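Local coordinates for protein 336aa long hypothetical dTDP-glucose 4,6-dehydratase (PDB 2HUN) that binds NAD(+) and probably acts as a dTDP-glucose 4,6-dehydratase, eliminating water from a nucleotide-linked hexose, at residues V69-R74 with S112-N117; V120-H124 with V230-S236; D128-G132 with R280-D284; K204-G209 with I268-R274. One frame throughout, in Å; residues are numbered along the deposited sequence.

How the interactions relate
From the N terminus, interaction 1 closes the first loop, bringing helix 66-74 against the C-terminal end of helix 96-116. That helix leads into strand 121-127, where interaction 2 opens; the two contacts touch as Ile-113 packs on Val-120 and Phe-122. The loop after this strand, 128-132, opens interaction 3. Interaction 2 closes at the end of helix 220-233, crossing interaction 3, which closes only at 280-284, between strand 268-271 and helix 286-292. Interaction 4, strand 205-208 with 268-271, crosses interaction 2 and nests inside interaction 3. Interaction 1 joins two helices on the Rossmann sheet, interaction 2 ties a helix to its strand 121-127, interaction 3 joins two loops, and interaction 4 builds a separate two-stranded sheet.

Interaction 1. Residues V69-R74 with S112-N117; sequences VKELVR and SIRREN
Two helices meet here at a marked angle: 69-74 is helical, and 112-116 is the last part of a helix that Asn-117 leaves with phi/psi of -152/74. The axes of the short segments pass 9.2 Å apart with a crossing angle of -62°, and the nearest CA pairs are Lys-70 with Ser-112 (4.9 Å), Arg-74 with Glu-116 (5.8 Å) and Val-73 with Ile-113 (6.4 Å).

The packing is tightest where the small Ser-112 lets the helices approach. Its CB lies 3.9 Å from Lys-70 CA, and its OG, hydrogen-bonded to the carbonyl of Leu-109, is 3.3 Å from Val-73 CG2 and 3.8 Å from Val-69 CG1. Val-73, chi1 t, points at the other helix and sets CG1 3.9 Å from Ile-113 CG1.

Charges collect along the outer edge. Glu-116 (m, m) places OE1 3.7 Å from Arg-74 NE, a long salt bridge, and OE2 4.2 Å from Lys-70 NZ, beyond one. Within 69-74, Arg-74 NH1 bonds Glu-71 OE1 at 3.3 Å and Lys-70 NZ makes a long salt bridge to Glu-71 OE2 (3.6 Å), completing a four-residue salt-bridge network.

Both helices cover the Rossmann sheet: Val-69 and Leu-72 rest on strand 31-36, Leu-72 and Val-73 on strand 5-9, and Ile-113 on Phe-122 of strand 121-127.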
loop_
_atom_site.group_PDB
_atom_site.type_symbol
_atom_site.label_atom_id
_atom_site.label_comp_id
_atom_site.label_asym_id
_atom_site.label_seq_id
_atom_site.Cartn_x
_atom_site.Cartn_y
_atom_site.Cartn_z
ATOM N N VAL A 69 10.406 -3.371 20.518
ATOM C CA VAL A 69 9.547 -2.228 20.229
ATOM C C VAL A 69 8.334 -2.068 21.145
ATOM O O VAL A 69 8.012 -0.952 21.554
ATOM C CB VAL A 69 9.072 -2.270 18.756
ATOM C CG1 VAL A 69 8.084 -1.148 18.487
ATOM C CG2 VAL A 69 10.266 -2.141 17.831
ATOM N N LYS A 70 7.667 -3.171 21.475
ATOM C CA LYS A 70 6.486 -3.094 22.333
ATOM C C LYS A 70 6.807 -2.436 23.670
ATOM O O LYS A 70 6.012 -1.654 24.195
ATOM C CB LYS A 70 5.887 -4.492 22.561
ATOM C CG LYS A 70 6.654 -5.387 23.531
ATOM C CD LYS A 70 6.055 -6.784 23.559
ATOM C CE LYS A 70 6.713 -7.689 24.593
ATOM N NZ LYS A 70 6.380 -7.289 25.986
ATOM N N GLU A 71 7.982 -2.737 24.212
ATOM C CA GLU A 71 8.394 -2.175 25.498
ATOM C C GLU A 71 8.534 -0.657 25.415
ATOM O O GLU A 71 8.198 0.064 26.357
ATOM C CB GLU A 71 9.720 -2.797 25.929
ATOM C CG GLU A 71 9.724 -4.316 25.855
ATOM C CD GLU A 71 9.006 -4.980 27.018
ATOM O OE1 GLU A 71 8.001 -4.428 27.512
ATOM O OE2 GLU A 71 9.449 -6.074 27.430
ATOM N N LEU A 72 9.019 -0.169 24.280
ATOM C CA LEU A 72 9.190 1.266 24.104
ATOM C C LEU A 72 7.844 1.960 23.882
ATOM O O LEU A 72 7.575 3.016 24.457
ATOM C CB LEU A 72 10.129 1.545 22.926
ATOM C CG LEU A 72 11.520 0.901 22.996
ATOM C CD1 LEU A 72 12.337 1.320 21.772
ATOM C CD2 LEU A 72 12.227 1.315 24.293
ATOM N N VAL A 73 6.999 1.364 23.046
ATOM C CA VAL A 73 5.689 1.941 22.763
ATOM C C VAL A 73 4.842 2.046 24.029
ATOM O O VAL A 73 4.103 3.019 24.211
ATOM C CB VAL A 73 4.932 1.113 21.690
ATOM C CG1 VAL A 73 3.451 1.453 21.705
ATOM C CG2 VAL A 73 5.511 1.412 20.315
ATOM N N ARG A 74 4.969 1.049 24.903
ATOM C CA ARG A 74 4.230 1.012 26.162
ATOM C C ARG A 74 4.443 2.243 27.037
ATOM O O ARG A 74 3.532 2.668 27.742
ATOM C CB ARG A 74 4.649 -0.191 27.007
ATOM C CG ARG A 74 4.318 -1.554 26.467
ATOM C CD ARG A 74 4.860 -2.594 27.442
ATOM N NE ARG A 74 4.286 -2.402 28.772
ATOM C CZ ARG A 74 4.927 -2.652 29.914
ATOM N NH1 ARG A 74 6.174 -3.105 29.902
ATOM N NH2 ARG A 74 4.312 -2.444 31.071
ATOM N N SER A 112 2.317 -3.254 17.882
ATOM C CA SER A 112 2.711 -2.915 19.243
ATOM C C SER A 112 1.799 -1.819 19.779
ATOM O O SER A 112 1.422 -1.828 20.952
ATOM C CB SER A 112 4.173 -2.450 19.282
ATOM O OG SER A 112 4.329 -1.174 18.690
ATOM N N ILE A 113 1.432 -0.878 18.917
ATOM C CA ILE A 113 0.557 0.203 19.336
ATOM C C ILE A 113 -0.848 -0.282 19.705
ATOM O O ILE A 113 -1.361 0.073 20.771
ATOM C CB ILE A 113 0.450 1.293 18.247
ATOM C CG1 ILE A 113 1.757 2.093 18.195
ATOM C CG2 ILE A 113 -0.742 2.204 18.533
ATOM C CD1 ILE A 113 1.831 3.098 17.055
ATOM N N ARG A 114 -1.468 -1.097 18.851
ATOM C CA ARG A 114 -2.821 -1.573 19.133
ATOM C C ARG A 114 -2.863 -2.658 20.210
ATOM O O ARG A 114 -3.879 -2.826 20.879
ATOM C CB ARG A 114 -3.509 -2.069 17.846
ATOM C CG ARG A 114 -2.995 -3.387 17.257
ATOM C CD ARG A 114 -3.776 -4.596 17.784
ATOM N NE ARG A 114 -3.349 -5.832 17.133
ATOM C CZ ARG A 114 -3.876 -7.033 17.363
ATOM N NH1 ARG A 114 -4.867 -7.174 18.235
ATOM N NH2 ARG A 114 -3.405 -8.098 16.721
ATOM N N ARG A 115 -1.765 -3.383 20.385
ATOM C CA ARG A 115 -1.725 -4.430 21.400
ATOM C C ARG A 115 -1.356 -3.880 22.778
ATOM O O ARG A 115 -1.883 -4.338 23.790
ATOM C CB ARG A 115 -0.725 -5.526 21.003
ATOM C CG ARG A 115 -1.148 -6.337 19.796
ATOM C CD ARG A 115 -0.075 -7.331 19.367
ATOM N NE ARG A 115 0.338 -8.205 20.464
ATOM C CZ ARG A 115 1.135 -9.262 20.324
ATOM N NH1 ARG A 115 1.611 -9.593 19.129
ATOM N NH2 ARG A 115 1.474 -9.982 21.386
ATOM N N GLU A 116 -0.475 -2.883 22.817
ATOM C CA GLU A 116 -0.022 -2.309 24.089
ATOM C C GLU A 116 -0.581 -0.952 24.506
ATOM O O GLU A 116 -0.882 -0.744 25.682
ATOM C CB GLU A 116 1.502 -2.192 24.093
ATOM C CG GLU A 116 2.262 -3.503 24.030
ATOM C CD GLU A 116 2.225 -4.270 25.340
ATOM O OE1 GLU A 116 1.745 -3.710 26.348
ATOM O OE2 GLU A 116 2.689 -5.428 25.360
ATOM N N ASN A 117 -0.716 -0.024 23.564
ATOM C CA ASN A 117 -1.171 1.313 23.915
ATOM C C ASN A 117 -1.897 2.019 22.768
ATOM O O ASN A 117 -1.364 2.944 22.157
ATOM C CB ASN A 117 0.048 2.134 24.334
ATOM C CG ASN A 117 -0.319 3.484 24.913
ATOM O OD1 ASN A 117 -1.423 3.663 25.426
ATOM N ND2 ASN A 117 0.593 4.443 24.823
#

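Interaction 2. Residues V120-H124 with V230-S236; sequences VRFVH and VLLKGES
Residues 121-124 run as a beta strand past the C-terminal turn of a helix, 230-233, which Gly-234 leaves with phi/psi of -65/144 while its N still bonds Val-230 O at 2.7 Å. The nearest CA pair is Val-123 with Leu-231, 6.2 Å. Arg-121 and Val-123 point at the helix and Phe-122 away from it. Arg-121 (t, p, t) reaches two carbonyls of the last helical turn, both near the guanidinium plane: NE donates to Leu-231 O at 3.0 Å and NH2 to Val-230 O at 2.7 Å, sharing it with Gly-234 N. Gly-234 O lies over one guanidinium face; a CB on Gly-234 would run into Arg-121 NH2, which also bonds Ser-174. Apolar contacts complete the fit: Arg-121 CG meets Leu-231 CD1 at 3.5 Å, and Val-123 CG2 packs on Leu-231 CA (3.7 Å) and Val-230 CG1 (4.2 Å). Phe-122 faces helices 96-116 and 150-168, so the strand is covered on both faces, the three-layer alpha/beta/alpha sandwich of a Rossmann fold.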
loop_
_atom_site.group_PDB
_atom_site.type_symbol
_atom_site.label_atom_id
_atom_site.label_comp_id
_atom_site.label_asym_id
_atom_site.label_seq_id
_atom_site.Cartn_x
_atom_site.Cartn_y
_atom_site.Cartn_z
ATOM N N VAL A 120 -1.845 5.971 22.174
ATOM C CA VAL A 120 -0.632 6.712 21.832
ATOM C C VAL A 120 -0.841 7.507 20.539
ATOM O O VAL A 120 -1.507 7.038 19.618
ATOM C CB VAL A 120 0.578 5.753 21.652
ATOM C CG1 VAL A 120 0.461 4.993 20.343
ATOM C CG2 VAL A 120 1.881 6.534 21.712
ATOM N N ARG A 121 -0.289 8.715 20.481
ATOM C CA ARG A 121 -0.412 9.548 19.286
ATOM C C ARG A 121 0.664 9.097 18.303
ATOM O O ARG A 121 1.852 9.179 18.599
ATOM C CB ARG A 121 -0.227 11.022 19.648
ATOM C CG ARG A 121 -0.201 11.977 18.453
ATOM C CD ARG A 121 -1.450 11.865 17.589
ATOM N NE ARG A 121 -1.390 12.787 16.458
ATOM C CZ ARG A 121 -2.051 12.622 15.317
ATOM N NH1 ARG A 121 -2.830 11.563 15.147
ATOM N NH2 ARG A 121 -1.934 13.520 14.346
ATOM N N PHE A 122 0.241 8.633 17.132
ATOM C CA PHE A 122 1.162 8.120 16.121
ATOM C C PHE A 122 1.209 8.917 14.814
ATOM O O PHE A 122 0.178 9.192 14.211
ATOM C CB PHE A 122 0.778 6.666 15.828
ATOM C CG PHE A 122 1.575 6.019 14.733
ATOM C CD1 PHE A 122 2.957 5.885 14.829
ATOM C CD2 PHE A 122 0.928 5.480 13.634
ATOM C CE1 PHE A 122 3.678 5.212 13.837
ATOM C CE2 PHE A 122 1.631 4.811 12.645
ATOM C CZ PHE A 122 3.011 4.673 12.744
ATOM N N VAL A 123 2.414 9.292 14.395
ATOM C CA VAL A 123 2.601 10.013 13.143
ATOM C C VAL A 123 3.501 9.165 12.248
ATOM O O VAL A 123 4.645 8.883 12.595
ATOM C CB VAL A 123 3.264 11.389 13.351
ATOM C CG1 VAL A 123 3.644 11.984 11.999
ATOM C CG2 VAL A 123 2.305 12.328 14.086
ATOM N N HIS A 124 2.962 8.754 11.105
ATOM C CA HIS A 124 3.675 7.936 10.120
ATOM C C HIS A 124 4.224 8.874 9.047
ATOM O O HIS A 124 3.451 9.547 8.349
ATOM C CB HIS A 124 2.693 6.937 9.491
ATOM C CG HIS A 124 3.301 6.030 8.467
ATOM N ND1 HIS A 124 4.174 5.015 8.793
ATOM C CD2 HIS A 124 3.122 5.954 7.129
ATOM C CE1 HIS A 124 4.501 4.349 7.700
ATOM N NE2 HIS A 124 3.875 4.900 6.676
ATOM N N VAL A 230 1.364 18.390 13.032
ATOM C CA VAL A 230 0.531 17.224 12.769
ATOM C C VAL A 230 0.434 16.375 14.042
ATOM O O VAL A 230 -0.626 15.855 14.364
ATOM C CB VAL A 230 1.115 16.361 11.610
ATOM C CG1 VAL A 230 0.379 15.025 11.522
ATOM C CG2 VAL A 230 0.978 17.104 10.288
ATOM N N LEU A 231 1.545 16.247 14.759
ATOM C CA LEU A 231 1.580 15.470 16.000
ATOM C C LEU A 231 0.596 16.020 17.034
ATOM O O LEU A 231 -0.219 15.284 17.579
ATOM C CB LEU A 231 2.990 15.495 16.601
ATOM C CG LEU A 231 3.162 14.846 17.982
ATOM C CD1 LEU A 231 3.014 13.339 17.874
ATOM C CD2 LEU A 231 4.533 15.213 18.557
ATOM N N LEU A 232 0.673 17.322 17.287
ATOM C CA LEU A 232 -0.181 17.966 18.281
ATOM C C LEU A 232 -1.594 18.340 17.827
ATOM O O LEU A 232 -2.501 18.397 18.647
ATOM C CB LEU A 232 0.503 19.230 18.820
ATOM C CG LEU A 232 1.901 19.122 19.440
ATOM C CD1 LEU A 232 2.433 20.524 19.705
ATOM C CD2 LEU A 232 1.848 18.304 20.727
ATOM N N LYS A 233 -1.794 18.600 16.540
ATOM C CA LYS A 233 -3.119 19.005 16.075
ATOM C C LYS A 233 -3.735 18.205 14.932
ATOM O O LYS A 233 -4.905 18.404 14.602
ATOM C CB LYS A 233 -3.084 20.482 15.687
ATOM C CG LYS A 233 -2.596 21.397 16.795
ATOM C CD LYS A 233 -2.389 22.787 16.241
ATOM C CE LYS A 233 -1.635 23.703 17.183
ATOM N NZ LYS A 233 -1.365 25.017 16.515
ATOM N N GLY A 234 -2.959 17.306 14.329
ATOM C CA GLY A 234 -3.473 16.506 13.230
ATOM C C GLY A 234 -4.587 15.557 13.636
ATOM O O GLY A 234 -4.568 14.989 14.731
ATOM N N GLU A 235 -5.554 15.364 12.745
ATOM C CA GLU A 235 -6.685 14.487 13.023
ATOM C C GLU A 235 -6.364 13.049 12.637
ATOM O O GLU A 235 -5.683 12.802 11.644
ATOM C CB GLU A 235 -7.914 14.979 12.262
ATOM C CG GLU A 235 -8.105 16.484 12.373
ATOM C CD GLU A 235 -9.312 16.986 11.607
ATOM O OE1 GLU A 235 -9.484 16.602 10.428
ATOM O OE2 GLU A 235 -10.086 17.777 12.186
ATOM N N SER A 236 -6.859 12.104 13.429
ATOM C CA SER A 236 -6.615 10.693 13.175
ATOM C C SER A 236 -7.262 10.267 11.863
ATOM O O SER A 236 -8.273 10.832 11.459
ATOM C CB SER A 236 -7.171 9.852 14.327
ATOM O OG SER A 236 -6.821 8.487 14.180
#

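Interaction 3. Residues D128-G132 with R280-D284; sequences DEVYG and RYSLD
Tyr-281 spreads its ring over the edge of the 128-132 turn, with Glu-129 CG above one ring face, 4.1 Å from CE1, and Gly-132 O 3.6 Å from CD1. Its chi1 of -68° (m) sends the ring there from an extended backbone, 280-284, which also pairs with Phe-139. Opposite, 128-131 have helical phi/psi without regular helix bonding, until Gly-132 turns to a positive phi of 77°. The nearest CA pairs are Asp-128 with Leu-283, 6.6 Å, and Gly-132 with Tyr-281, 6.9 Å.

This turn follows strand 121-127 of the Rossmann sheet and borders the cofactor pocket: the side chain of Asp-128 comes within about 5 Å of the bound NAD, and that of Glu-129 within about 4 Å of the side chain of Tyr-151, which binds it.

Leu-283 (m, t) fills the hollow between two side chains of the turn, its CD1 3.4 Å from Asp-128 CB and its CD2 3.4 Å from Tyr-131 CD2. The hydroxyl of Tyr-131 is hydrogen-bonded to Asn-241 and Arg-177. A water bridges the backbones, donating to Asp-128 O (3.1 Å) and Gly-132 O (3.0 Å) and weakly accepting from Ser-282 N (3.4 Å).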
loop_
_atom_site.group_PDB
_atom_site.type_symbol
_atom_site.label_atom_id
_atom_site.label_comp_id
_atom_site.label_asym_id
_atom_site.label_seq_id
_atom_site.Cartn_x
_atom_site.Cartn_y
_atom_site.Cartn_z
ATOM N N ASP A 128 6.471 11.850 -1.047
ATOM C CA ASP A 128 5.734 12.356 -2.203
ATOM C C ASP A 128 5.858 11.371 -3.366
ATOM O O ASP A 128 5.096 11.430 -4.333
ATOM C CB ASP A 128 6.275 13.740 -2.611
ATOM C CG ASP A 128 7.739 13.705 -3.088
ATOM O OD1 ASP A 128 8.499 12.794 -2.694
ATOM O OD2 ASP A 128 8.133 14.612 -3.852
ATOM N N GLU A 129 6.816 10.453 -3.262
ATOM C CA GLU A 129 7.019 9.469 -4.316
ATOM C C GLU A 129 5.919 8.415 -4.404
ATOM O O GLU A 129 5.803 7.732 -5.423
ATOM C CB GLU A 129 8.378 8.774 -4.156
ATOM C CG GLU A 129 9.572 9.645 -4.545
ATOM C CD GLU A 129 10.882 8.868 -4.526
ATOM O OE1 GLU A 129 11.035 7.929 -5.334
ATOM O OE2 GLU A 129 11.752 9.191 -3.695
ATOM N N VAL A 130 5.108 8.277 -3.359
ATOM C CA VAL A 130 4.040 7.276 -3.398
ATOM C C VAL A 130 3.065 7.535 -4.541
ATOM O O VAL A 130 2.502 6.600 -5.097
ATOM C CB VAL A 130 3.245 7.217 -2.072
ATOM C CG1 VAL A 130 4.116 6.626 -0.971
ATOM C CG2 VAL A 130 2.761 8.612 -1.688
ATOM N N TYR A 131 2.884 8.804 -4.896
ATOM C CA TYR A 131 1.975 9.199 -5.970
ATOM C C TYR A 131 2.514 9.022 -7.389
ATOM O O TYR A 131 1.760 9.106 -8.357
ATOM C CB TYR A 131 1.639 10.684 -5.860
ATOM C CG TYR A 131 0.955 11.104 -4.576
ATOM C CD1 TYR A 131 -0.407 10.873 -4.379
ATOM C CD2 TYR A 131 1.665 11.766 -3.577
ATOM C CE1 TYR A 131 -1.049 11.302 -3.218
ATOM C CE2 TYR A 131 1.038 12.199 -2.409
ATOM C CZ TYR A 131 -0.321 11.964 -2.238
ATOM O OH TYR A 131 -0.952 12.396 -1.097
ATOM N N GLY A 132 3.814 8.796 -7.523
ATOM C CA GLY A 132 4.376 8.672 -8.856
ATOM C C GLY A 132 4.511 10.055 -9.469
ATOM O O GLY A 132 4.203 11.055 -8.816
ATOM N N ARG A 280 8.752 14.639 -12.839
ATOM C CA ARG A 280 8.318 15.669 -11.910
ATOM C C ARG A 280 7.396 15.093 -10.828
ATOM O O ARG A 280 6.512 14.289 -11.090
ATOM C CB ARG A 280 7.564 16.737 -12.711
ATOM C CG ARG A 280 6.900 17.806 -11.836
ATOM C CD ARG A 280 6.327 18.969 -12.663
ATOM N NE ARG A 280 5.708 19.991 -11.805
ATOM C CZ ARG A 280 4.403 19.829 -11.486
ATOM N NH1 ARG A 280 3.728 18.774 -11.910
ATOM N NH2 ARG A 280 3.794 20.737 -10.709
ATOM N N TYR A 281 7.646 15.513 -9.595
ATOM C CA TYR A 281 6.858 15.092 -8.450
ATOM C C TYR A 281 6.313 16.379 -7.870
ATOM O O TYR A 281 7.051 17.350 -7.736
ATOM C CB TYR A 281 7.749 14.385 -7.435
ATOM C CG TYR A 281 8.258 13.058 -7.933
ATOM C CD1 TYR A 281 7.530 11.890 -7.722
ATOM C CD2 TYR A 281 9.455 12.973 -8.641
ATOM C CE1 TYR A 281 7.982 10.664 -8.199
ATOM C CE2 TYR A 281 9.919 11.751 -9.128
ATOM C CZ TYR A 281 9.178 10.603 -8.901
ATOM O OH TYR A 281 9.637 9.394 -9.364
ATOM N N SER A 282 5.026 16.402 -7.544
ATOM C CA SER A 282 4.434 17.617 -7.008
ATOM C C SER A 282 3.275 17.326 -6.060
ATOM O O SER A 282 2.348 16.593 -6.402
ATOM C CB SER A 282 3.962 18.503 -8.164
ATOM O OG SER A 282 3.507 19.753 -7.693
ATOM N N LEU A 283 3.342 17.906 -4.864
ATOM C CA LEU A 283 2.310 17.716 -3.856
ATOM C C LEU A 283 1.506 18.983 -3.598
ATOM O O LEU A 283 2.051 20.084 -3.531
ATOM C CB LEU A 283 2.923 17.265 -2.526
ATOM C CG LEU A 283 3.766 15.991 -2.478
ATOM C CD1 LEU A 283 3.988 15.618 -1.019
ATOM C CD2 LEU A 283 3.071 14.861 -3.206
ATOM N N ASP A 284 0.199 18.798 -3.451
ATOM C CA ASP A 284 -0.728 19.879 -3.149
ATOM C C ASP A 284 -0.841 19.840 -1.620
ATOM O O ASP A 284 -1.445 18.918 -1.075
ATOM C CB ASP A 284 -2.096 19.574 -3.767
ATOM C CG ASP A 284 -3.150 20.614 -3.418
ATOM O OD1 ASP A 284 -3.075 21.213 -2.318
ATOM O OD2 ASP A 284 -4.069 20.816 -4.243
HETATM O O HOH W 1 4.294 13.211 -6.795
#

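Interaction 4. Residues K204-G209 with I268-R274; sequences KIPIYG and IELVEDR
Strands 205-208 and 268-271 lie side by side in parallel; the axes of these short segments approach to 4.6 Å, at a crossing angle of -33°. Ile-205 pairs with Ile-268 and Pro-206 with Glu-269. Glu-269 N bonds Ile-205 O (3.1 Å), Ile-207 N bonds Glu-269 O (3.2 Å), and Val-271 N bonds Ile-207 O (3.3 Å); a weak bond from Gly-209 N to Val-271 O (3.4 Å) follows.

The most striking shape is the ring of Tyr-208 (chi1 m), a flat plate wedged between two residues of the other segment. Val-271 CG2 bulges against one face, 4.0 Å from the ring centroid. Over the opposite face Arg-274, with chi1 p and the rest of its chain extended, lays its guanidinium almost parallel to the ring: centres 3.9 Å apart, planes at 6°, an off-centre cation-pi stack, with CD 3.8 Å from the centroid. At the turn, Gly-209 (phi 72°) leaves the hollow into which Asp-273 fits, its CG 4.2 Å from Gly-209 CA; a CB would collide there. Asp-273 OD1 also accepts from Arg-274 N (2.5 Å). On the far side, Ile-207 CG2 nestles against Ile-268 CG2 at 3.4 Å.

The face carrying Ile-205, Ile-207 and Ile-268 rests on helix 250-260, and Ile-205 also meets helix 191-200; Trp-332 packs over the face of Pro-206, Tyr-208, Glu-269 and Val-271.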
loop_
_atom_site.group_PDB
_atom_site.type_symbol
_atom_site.label_atom_id
_atom_site.label_comp_id
_atom_site.label_asym_id
_atom_site.label_seq_id
_atom_site.Cartn_x
_atom_site.Cartn_y
_atom_site.Cartn_z
ATOM N N LYS A 204 34.316 21.740 -10.216
ATOM C CA LYS A 204 33.263 21.912 -11.207
ATOM C C LYS A 204 31.982 21.204 -10.777
ATOM O O LYS A 204 32.008 20.050 -10.352
ATOM C CB LYS A 204 33.711 21.356 -12.562
ATOM C CG LYS A 204 34.893 22.080 -13.195
ATOM C CD LYS A 204 34.543 23.513 -13.563
ATOM C CE LYS A 204 35.714 24.214 -14.242
ATOM N NZ LYS A 204 35.393 25.629 -14.589
ATOM N N ILE A 205 30.863 21.907 -10.888
ATOM C CA ILE A 205 29.569 21.350 -10.532
ATOM C C ILE A 205 28.922 20.858 -11.827
ATOM O O ILE A 205 28.533 21.654 -12.674
ATOM C CB ILE A 205 28.675 22.429 -9.884
ATOM C CG1 ILE A 205 29.290 22.870 -8.551
ATOM C CG2 ILE A 205 27.258 21.901 -9.698
ATOM C CD1 ILE A 205 28.739 24.183 -8.024
ATOM N N PRO A 206 28.805 19.538 -12.006
ATOM C CA PRO A 206 28.192 19.067 -13.252
ATOM C C PRO A 206 26.692 19.242 -13.263
ATOM O O PRO A 206 26.042 19.214 -12.226
ATOM C CB PRO A 206 28.570 17.595 -13.321
ATOM C CG PRO A 206 29.168 17.256 -11.970
ATOM C CD PRO A 206 29.005 18.428 -11.063
ATOM N N ILE A 207 26.144 19.412 -14.455
ATOM C CA ILE A 207 24.712 19.550 -14.672
ATOM C C ILE A 207 24.305 18.847 -15.961
ATOM O O ILE A 207 24.580 19.290 -17.067
ATOM C CB ILE A 207 24.364 21.031 -14.774
ATOM C CG1 ILE A 207 23.273 21.242 -15.829
ATOM C CG2 ILE A 207 25.610 21.819 -15.221
ATOM C CD1 ILE A 207 22.398 22.451 -15.516
ATOM N N TYR A 208 23.688 17.669 -15.789
ATOM C CA TYR A 208 23.422 16.855 -16.969
ATOM C C TYR A 208 22.223 17.384 -17.755
ATOM O O TYR A 208 21.076 17.269 -17.341
ATOM C CB TYR A 208 23.153 15.422 -16.509
ATOM C CG TYR A 208 24.270 14.948 -15.649
ATOM C CD1 TYR A 208 24.391 15.423 -14.346
ATOM C CD2 TYR A 208 25.186 14.013 -16.131
ATOM C CE1 TYR A 208 25.410 14.959 -13.527
ATOM C CE2 TYR A 208 26.211 13.556 -15.315
ATOM C CZ TYR A 208 26.326 14.028 -14.021
ATOM O OH TYR A 208 27.329 13.560 -13.194
ATOM N N GLY A 209 22.559 18.061 -18.868
ATOM C CA GLY A 209 21.540 18.418 -19.854
ATOM C C GLY A 209 20.584 19.532 -19.396
ATOM O O GLY A 209 19.374 19.443 -19.543
ATOM N N ILE A 268 29.801 25.988 -13.173
ATOM C CA ILE A 268 28.793 25.165 -13.829
ATOM C C ILE A 268 29.334 24.553 -15.116
ATOM O O ILE A 268 29.761 25.266 -16.027
ATOM C CB ILE A 268 27.515 25.971 -14.160
ATOM C CG1 ILE A 268 26.882 26.507 -12.876
ATOM C CG2 ILE A 268 26.510 25.077 -14.861
ATOM C CD1 ILE A 268 25.603 27.297 -13.104
ATOM N N GLU A 269 29.313 23.226 -15.177
ATOM C CA GLU A 269 29.798 22.490 -16.336
ATOM C C GLU A 269 28.673 21.616 -16.880
ATOM O O GLU A 269 28.420 20.513 -16.385
ATOM C CB GLU A 269 30.995 21.619 -15.945
ATOM C CG GLU A 269 31.545 20.760 -17.075
ATOM C CD GLU A 269 32.667 21.429 -17.850
ATOM O OE1 GLU A 269 33.212 22.444 -17.367
ATOM O OE2 GLU A 269 33.013 20.927 -18.940
ATOM N N LEU A 270 28.004 22.126 -17.906
ATOM C CA LEU A 270 26.939 21.292 -18.449
ATOM C C LEU A 270 27.507 20.199 -19.364
ATOM O O LEU A 270 28.175 20.463 -20.354
ATOM C CB LEU A 270 25.992 22.190 -19.250
ATOM C CG LEU A 270 25.917 23.626 -18.708
ATOM C CD1 LEU A 270 25.155 24.569 -19.644
ATOM C CD2 LEU A 270 25.209 23.713 -17.351
ATOM N N VAL A 271 27.246 18.933 -18.971
ATOM C CA VAL A 271 27.702 17.795 -19.768
ATOM C C VAL A 271 26.546 17.141 -20.531
ATOM O O VAL A 271 25.430 17.643 -20.580
ATOM C CB VAL A 271 28.340 16.773 -18.825
ATOM C CG1 VAL A 271 29.649 17.325 -18.264
ATOM C CG2 VAL A 271 27.395 16.462 -17.679
ATOM N N GLU A 272 26.854 15.999 -21.179
ATOM C CA GLU A 272 25.798 15.268 -21.873
ATOM C C GLU A 272 24.792 14.664 -20.890
ATOM O O GLU A 272 25.081 14.437 -19.723
ATOM C CB GLU A 272 26.442 14.174 -22.730
ATOM C CG GLU A 272 27.237 13.163 -21.904
ATOM C CD GLU A 272 27.730 12.054 -22.808
ATOM O OE1 GLU A 272 27.016 11.077 -22.980
ATOM O OE2 GLU A 272 28.832 12.183 -23.341
ATOM N N ASP A 273 23.563 14.436 -21.392
ATOM C CA ASP A 273 22.471 14.063 -20.498
ATOM C C ASP A 273 22.585 12.635 -19.960
ATOM O O ASP A 273 23.333 11.799 -20.460
ATOM C CB ASP A 273 21.151 14.242 -21.244
ATOM C CG ASP A 273 20.049 14.538 -20.237
ATOM O OD1 ASP A 273 20.322 14.425 -19.042
ATOM O OD2 ASP A 273 18.945 14.879 -20.651
ATOM N N ARG A 274 21.827 12.380 -18.872
ATOM C CA ARG A 274 21.892 11.079 -18.211
ATOM C C ARG A 274 20.494 10.501 -17.934
ATOM O O ARG A 274 19.493 11.197 -17.893
ATOM C CB ARG A 274 22.667 11.236 -16.905
ATOM C CG ARG A 274 22.057 12.298 -15.994
ATOM C CD ARG A 274 22.444 12.082 -14.529
ATOM N NE ARG A 274 21.825 13.101 -13.676
ATOM C CZ ARG A 274 22.398 13.335 -12.481
ATOM N NH1 ARG A 274 23.479 12.665 -12.118
ATOM N NH2 ARG A 274 21.875 14.254 -11.665
#